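Sensor protein, Kinase (Polaromonas sp. JS666, PDB 3GRC) probably takes part in two-component signalling, with a CheY-like receiver domain that would accept a phosphoryl group from a histidine kinase. Local coordinates at residues P16-A19 and R20-L24; V66-I69 and R70-R74; I83-S87 and A88-E92. All coordinates share one frame; numbering follows the deposited sequence.

Contact 1 (P16-A19 and R20-L24); sequences PDIA and RLLNL
Arg20 rests its CB on the carbonyl oxygens of the preceding turn, 3.5 Å from Pro16 O and 3.7 Å from Asp17 O. Its backbone N donates to Pro16 O with an N-H...O angle of 163°, one of four consecutive i to i+4 bonds, the last joining Asn23 N to Ala19 O. CG stands opposite the backbone N (chi1 -180°), and the bend at chi2 (57°) sends CD and NE along the helix to its later turns. This is helix 16-28 of the receiver fold, the crossover between strands 8-12 and 32-36 in a beta-alpha-beta unit. At the tip of the side chain, Arg20 NH1 makes a weak hydrogen bond to Asn23 OD1 at 2.8 Å, with Asn23 CG at the guanidinium's edge and in its plane. Leu24 CD2 sits 3.3 Å above one face of that plane, near the edge of the group rather than over its centre. The other end of the amide, Asn23 ND2, is hydrogen-bonded to Ser33 OG on strand 32-36. On a different side of the helix, Leu22 CG lies 3.5 Å from Ile18 O, and its CD1 meets Ile18 CG2 at 4.3 Å; Leu22 also touches Ile11 and Ile112.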
# COMPACT_ATOMS: atom_id res chain seq x y z
N PRO A 16 7.03 6.80 -11.24
CA PRO A 16 6.75 8.20 -10.90
C PRO A 16 5.34 8.66 -11.29
O PRO A 16 4.64 9.30 -10.50
CB PRO A 16 7.84 8.97 -11.66
CG PRO A 16 8.96 8.00 -11.70
CD PRO A 16 8.27 6.69 -12.02
N ASP A 17 4.94 8.34 -12.53
CA ASP A 17 3.61 8.69 -13.02
C ASP A 17 2.52 8.09 -12.14
O ASP A 17 1.60 8.79 -11.73
CB ASP A 17 3.40 8.21 -14.46
CG ASP A 17 4.16 9.04 -15.47
OD1 ASP A 17 4.43 10.24 -15.20
OD2 ASP A 17 4.49 8.51 -16.55
N ILE A 18 2.64 6.79 -11.84
CA ILE A 18 1.64 6.11 -11.01
C ILE A 18 1.66 6.63 -9.56
O ILE A 18 0.62 6.73 -8.92
CB ILE A 18 1.84 4.55 -11.01
CG1 ILE A 18 1.88 4.02 -12.45
CG2 ILE A 18 0.73 3.86 -10.23
CD1 ILE A 18 0.62 4.32 -13.27
N ALA A 19 2.85 6.95 -9.04
CA ALA A 19 2.97 7.46 -7.67
C ALA A 19 2.19 8.77 -7.57
O ALA A 19 1.43 8.98 -6.64
CB ALA A 19 4.44 7.70 -7.30
N ARG A 20 2.37 9.63 -8.57
CA ARG A 20 1.68 10.90 -8.61
C ARG A 20 0.17 10.68 -8.83
O ARG A 20 -0.64 11.38 -8.24
CB ARG A 20 2.27 11.80 -9.70
CG ARG A 20 1.62 13.19 -9.85
CD ARG A 20 1.63 14.03 -8.56
NE ARG A 20 1.30 15.43 -8.83
CZ ARG A 20 0.73 16.27 -7.97
NH1 ARG A 20 0.41 15.89 -6.74
NH2 ARG A 20 0.46 17.51 -8.36
N LEU A 21 -0.20 9.71 -9.67
CA LEU A 21 -1.63 9.44 -9.91
C LEU A 21 -2.26 9.06 -8.56
O LEU A 21 -3.32 9.58 -8.19
CB LEU A 21 -1.83 8.29 -10.92
CG LEU A 21 -3.27 7.77 -11.19
CD1 LEU A 21 -4.12 8.87 -11.83
CD2 LEU A 21 -3.24 6.53 -12.10
N LEU A 22 -1.61 8.15 -7.83
CA LEU A 22 -2.15 7.73 -6.54
C LEU A 22 -2.25 8.93 -5.61
O LEU A 22 -3.29 9.15 -4.99
CB LEU A 22 -1.29 6.62 -5.91
CG LEU A 22 -1.42 5.22 -6.57
CD1 LEU A 22 -0.32 4.31 -6.06
CD2 LEU A 22 -2.78 4.63 -6.26
N ASN A 23 -1.19 9.73 -5.54
CA ASN A 23 -1.19 10.92 -4.70
C ASN A 23 -2.41 11.79 -5.03
O ASN A 23 -3.13 12.21 -4.12
CB ASN A 23 0.11 11.72 -4.89
CG ASN A 23 0.16 12.98 -4.04
OD1 ASN A 23 0.32 14.08 -4.56
ND2 ASN A 23 0.04 12.83 -2.73
N LEU A 24 -2.66 12.05 -6.31
CA LEU A 24 -3.81 12.86 -6.74
C LEU A 24 -5.18 12.20 -6.51
O LEU A 24 -6.11 12.88 -6.08
CB LEU A 24 -3.65 13.27 -8.20
CG LEU A 24 -2.46 14.20 -8.41
CD1 LEU A 24 -2.13 14.32 -9.90
CD2 LEU A 24 -2.78 15.57 -7.78

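Contact 2 (V66-I69 and R70-R74); sequences VSLI and RALRR
Leu68 and Leu72, one turn apart on helix 65-73, form the apolar part of this contact: their CD1 atoms meet at 3.8 Å, and the two side chains come together at a slant. With CG opposite its own carbonyl carbon (chi1 -69°), Leu72 leans back over the preceding turn, where its CG lies 3.4 Å from Leu68 O. Both leucines also touch Met54 of strand 53-56 and Leu43 of helix 39-48. Were Leu72 replaced by an alanine, Leu68 CD1 would probably lose this neighbour and a gap would open beside Met54 and Leu43. Ile69 packs on Ile83 and Val85 of strand 82-86 and touches Leu102. The helix is the crossover of the beta-alpha-beta unit between strands 53-56 and 82-86 of the receiver fold.

The backbone bonds are regular i to i+4 links, Val66 to Arg70 through Ile69 to Arg73. Leu72 N donates to Leu68 O at 3.0 Å. The helix ends at Arg73, and Arg74 N makes weak hydrogen bonds to Arg70 O and Ala71 O.

Arg70 and Arg73 behave differently. Arg70 runs extended from CG to NE alongside Val66, pointing the same way; its NE comes within 3.7 Å of Val66 CG1, and its CG within 3.2 Å of Val66 O. Arg73 instead bends at chi2 (-40°), and its guanidinium is hydrogen-bonded to backbone carbonyls: NH1 to Leu81 O, NH2 to Ala103 O and NE to Leu102 O.

The chemistry is thus divided: the apolar face packs on the sheet and helix 39-48, while the three carbonyls gripping Arg73 link the C-terminal end of the helix to the chain just before strands 82-86 and 106-108.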
# COMPACT_ATOMS: atom_id res chain seq x y z
N VAL A 66 6.09 -8.26 -1.90
CA VAL A 66 5.75 -9.24 -0.87
C VAL A 66 6.81 -9.28 0.23
O VAL A 66 6.49 -9.51 1.40
CB VAL A 66 5.57 -10.66 -1.47
CG1 VAL A 66 5.25 -11.65 -0.36
CG2 VAL A 66 4.42 -10.64 -2.49
N SER A 67 8.06 -9.04 -0.14
CA SER A 67 9.15 -9.02 0.83
C SER A 67 8.95 -7.85 1.79
O SER A 67 9.16 -7.96 3.00
CB SER A 67 10.49 -8.87 0.11
OG SER A 67 11.53 -8.56 1.03
N LEU A 68 8.56 -6.71 1.23
CA LEU A 68 8.31 -5.51 2.01
C LEU A 68 7.17 -5.77 3.00
O LEU A 68 7.30 -5.49 4.19
CB LEU A 68 7.94 -4.35 1.10
CG LEU A 68 7.40 -3.07 1.75
CD1 LEU A 68 8.29 -2.62 2.90
CD2 LEU A 68 7.32 -1.99 0.68
N ILE A 69 6.07 -6.33 2.50
CA ILE A 69 4.91 -6.61 3.36
C ILE A 69 5.23 -7.59 4.48
O ILE A 69 4.78 -7.42 5.61
CB ILE A 69 3.71 -7.12 2.52
CG1 ILE A 69 3.24 -6.03 1.56
CG2 ILE A 69 2.56 -7.48 3.44
CD1 ILE A 69 2.17 -6.47 0.59
N ARG A 70 6.02 -8.62 4.17
CA ARG A 70 6.40 -9.60 5.18
C ARG A 70 7.19 -8.91 6.28
O ARG A 70 6.95 -9.14 7.46
CB ARG A 70 7.26 -10.72 4.56
CG ARG A 70 6.47 -11.71 3.73
CD ARG A 70 7.34 -12.88 3.26
NE ARG A 70 6.60 -13.78 2.37
CZ ARG A 70 5.47 -14.41 2.70
NH1 ARG A 70 4.93 -14.26 3.91
NH2 ARG A 70 4.88 -15.20 1.82
N ALA A 71 8.14 -8.06 5.88
CA ALA A 71 8.97 -7.33 6.84
C ALA A 71 8.11 -6.46 7.75
O ALA A 71 8.36 -6.37 8.95
CB ALA A 71 10.00 -6.48 6.10
N LEU A 72 7.09 -5.82 7.18
CA LEU A 72 6.19 -4.96 7.96
C LEU A 72 5.36 -5.75 8.99
O LEU A 72 5.09 -5.26 10.09
CB LEU A 72 5.27 -4.18 7.03
CG LEU A 72 5.97 -3.12 6.18
CD1 LEU A 72 5.09 -2.72 5.01
CD2 LEU A 72 6.28 -1.92 7.05
N ARG A 73 4.95 -6.95 8.62
CA ARG A 73 4.15 -7.75 9.54
C ARG A 73 4.98 -8.32 10.70
O ARG A 73 4.44 -8.65 11.75
CB ARG A 73 3.45 -8.89 8.79
CG ARG A 73 2.39 -8.43 7.79
CD ARG A 73 1.60 -7.26 8.33
NE ARG A 73 0.45 -6.93 7.52
CZ ARG A 73 -0.09 -5.72 7.47
NH1 ARG A 73 0.43 -4.74 8.20
NH2 ARG A 73 -1.16 -5.49 6.72
N ARG A 74 6.30 -8.42 10.53
CA ARG A 74 7.16 -8.95 11.58
C ARG A 74 7.57 -7.92 12.63
O ARG A 74 8.28 -8.23 13.58
CB ARG A 74 8.41 -9.60 10.95
CG ARG A 74 8.06 -10.84 10.13
CD ARG A 74 9.24 -11.42 9.36
NE ARG A 74 10.27 -11.98 10.23
CZ ARG A 74 11.42 -11.37 10.52
NH1 ARG A 74 11.68 -10.17 10.01
NH2 ARG A 74 12.31 -11.96 11.31

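Contact 3 (I83-S87 and A88-E92)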
# COMPACT_ATOMS: atom_id res chain seq x y z
N ILE A 83 -2.92 -2.49 4.56
CA ILE A 83 -2.16 -2.51 3.33
C ILE A 83 -3.00 -2.94 2.13
O ILE A 83 -3.74 -3.93 2.20
CB ILE A 83 -0.96 -3.48 3.43
CG1 ILE A 83 -0.01 -3.03 4.53
CG2 ILE A 83 -0.25 -3.56 2.08
CD1 ILE A 83 1.29 -3.81 4.57
N VAL A 84 -2.89 -2.20 1.03
CA VAL A 84 -3.59 -2.49 -0.22
C VAL A 84 -2.53 -2.60 -1.31
O VAL A 84 -1.74 -1.68 -1.51
CB VAL A 84 -4.59 -1.34 -0.61
CG1 VAL A 84 -5.13 -1.56 -2.01
CG2 VAL A 84 -5.74 -1.27 0.38
N VAL A 85 -2.50 -3.74 -2.00
CA VAL A 85 -1.54 -3.92 -3.08
C VAL A 85 -2.16 -3.33 -4.35
O VAL A 85 -3.33 -3.57 -4.65
CB VAL A 85 -1.24 -5.43 -3.34
CG1 VAL A 85 -0.51 -5.60 -4.66
CG2 VAL A 85 -0.41 -5.99 -2.22
N VAL A 86 -1.38 -2.53 -5.07
CA VAL A 86 -1.82 -1.91 -6.32
C VAL A 86 -0.66 -2.21 -7.24
O VAL A 86 0.40 -1.58 -7.15
CB VAL A 86 -1.99 -0.37 -6.19
CG1 VAL A 86 -2.50 0.20 -7.52
CG2 VAL A 86 -2.94 -0.03 -5.05
N SER A 87 -0.85 -3.19 -8.11
CA SER A 87 0.22 -3.61 -8.98
C SER A 87 -0.30 -4.28 -10.23
O SER A 87 -1.42 -4.79 -10.25
CB SER A 87 1.14 -4.57 -8.19
OG SER A 87 2.29 -4.91 -8.92
N ALA A 88 0.54 -4.28 -11.26
CA ALA A 88 0.21 -4.87 -12.55
C ALA A 88 -0.05 -6.37 -12.49
O ALA A 88 -0.95 -6.90 -13.14
CB ALA A 88 1.34 -4.57 -13.54
N ASN A 89 0.76 -7.07 -11.71
CA ASN A 89 0.60 -8.51 -11.58
C ASN A 89 -0.00 -8.80 -10.20
O ASN A 89 0.44 -9.71 -9.50
CB ASN A 89 1.96 -9.19 -11.73
CG ASN A 89 2.77 -8.64 -12.91
OD1 ASN A 89 3.41 -7.59 -12.81
ND2 ASN A 89 2.72 -9.33 -14.04
N ALA A 90 -1.02 -8.03 -9.83
CA ALA A 90 -1.67 -8.17 -8.53
C ALA A 90 -2.38 -9.50 -8.34
O ALA A 90 -2.22 -10.15 -7.30
CB ALA A 90 -2.65 -7.04 -8.32
N ARG A 91 -3.16 -9.90 -9.33
CA ARG A 91 -3.92 -11.13 -9.28
C ARG A 91 -3.02 -12.35 -9.11
O ARG A 91 -3.22 -13.15 -8.18
CB ARG A 91 -4.78 -11.25 -10.54
CG ARG A 91 -5.75 -12.41 -10.56
CD ARG A 91 -6.59 -12.35 -11.84
NE ARG A 91 -7.45 -13.52 -11.99
CZ ARG A 91 -8.27 -13.72 -13.01
NH1 ARG A 91 -8.34 -12.82 -13.99
NH2 ARG A 91 -9.02 -14.81 -13.06
N GLU A 92 -2.02 -12.51 -9.98
CA GLU A 92 -1.11 -13.65 -9.86
C GLU A 92 -0.27 -13.57 -8.59
O GLU A 92 0.18 -14.59 -8.08
CB GLU A 92 -0.20 -13.75 -11.09
CG GLU A 92 0.36 -12.43 -11.60
CD GLU A 92 -0.51 -11.80 -12.69
OE1 GLU A 92 -1.63 -11.33 -12.40
OE2 GLU A 92 -0.05 -11.77 -13.86
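Ser87 and Ala90 are the ends of a type I beta turn that takes the chain from the extended Ser87 into helix 90-97, closed by a weak hydrogen bond from Ala90 N to Ser87 O at 3.3 Å with an N-H...O angle of 131°. The methyl of Ala90 faces back to the strand, its CB only 3.2 Å from Ser87 O and 4.5 Å from Val85 CG1, so the first helical residue packs back on Val85 and the Ser87 carbonyl.

Ser87 places its hydroxyl opposite the backbone N (chi1 -173°). From there OG lies 3.0 Å from Ala88 N, at an angle too poor for a hydrogen bond; its bonded partner is Asp57 OD1. In receivers of the CheY family the aspartate just beyond the third strand accepts the phosphoryl group, and a serine or threonine following the fourth strand senses it; Asp57 and Ser87 fit those positions by sequence and place, so this bond probably belongs to the active site. Asn89 occupies the N-cap position, yet its side chain makes no capping bond: its OD1 instead accepts from Asn59 ND2, joining the turn to the loop after Asp57.

Strand 82-86 lies between strands 53-56 and 106-108 in the parallel sheet, with Val84 bonded through its backbone to Met54 and Val56, and Val85 to Thr106 and Leu108. Ile83 packs on Leu72 of helix 65-73, Val85 touches Leu58 and Trp107, and Val84 touches Leu108.

The contacts come in series along one receiver domain, each local to a different beta-alpha-beta unit of its parallel five-stranded sheet. Contact 1 on helix 16-28 and contact 2 on helix 65-73 lie on opposite sides of the chain's centre, their own centres 23 Å apart. Contact 3 is 16 Å from contact 1 and 15 Å from contact 2, centre to centre. Contacts 2 and 3 share one packed layer, Ile83 and Val85 of strand 82-86 lying against Ile69 and Leu72 of helix 65-73; contacts 1 and 3 come within about 5 Å at their nearest atoms without touching. The turn that follows the strand in contact 3 carries the probable active-site serine.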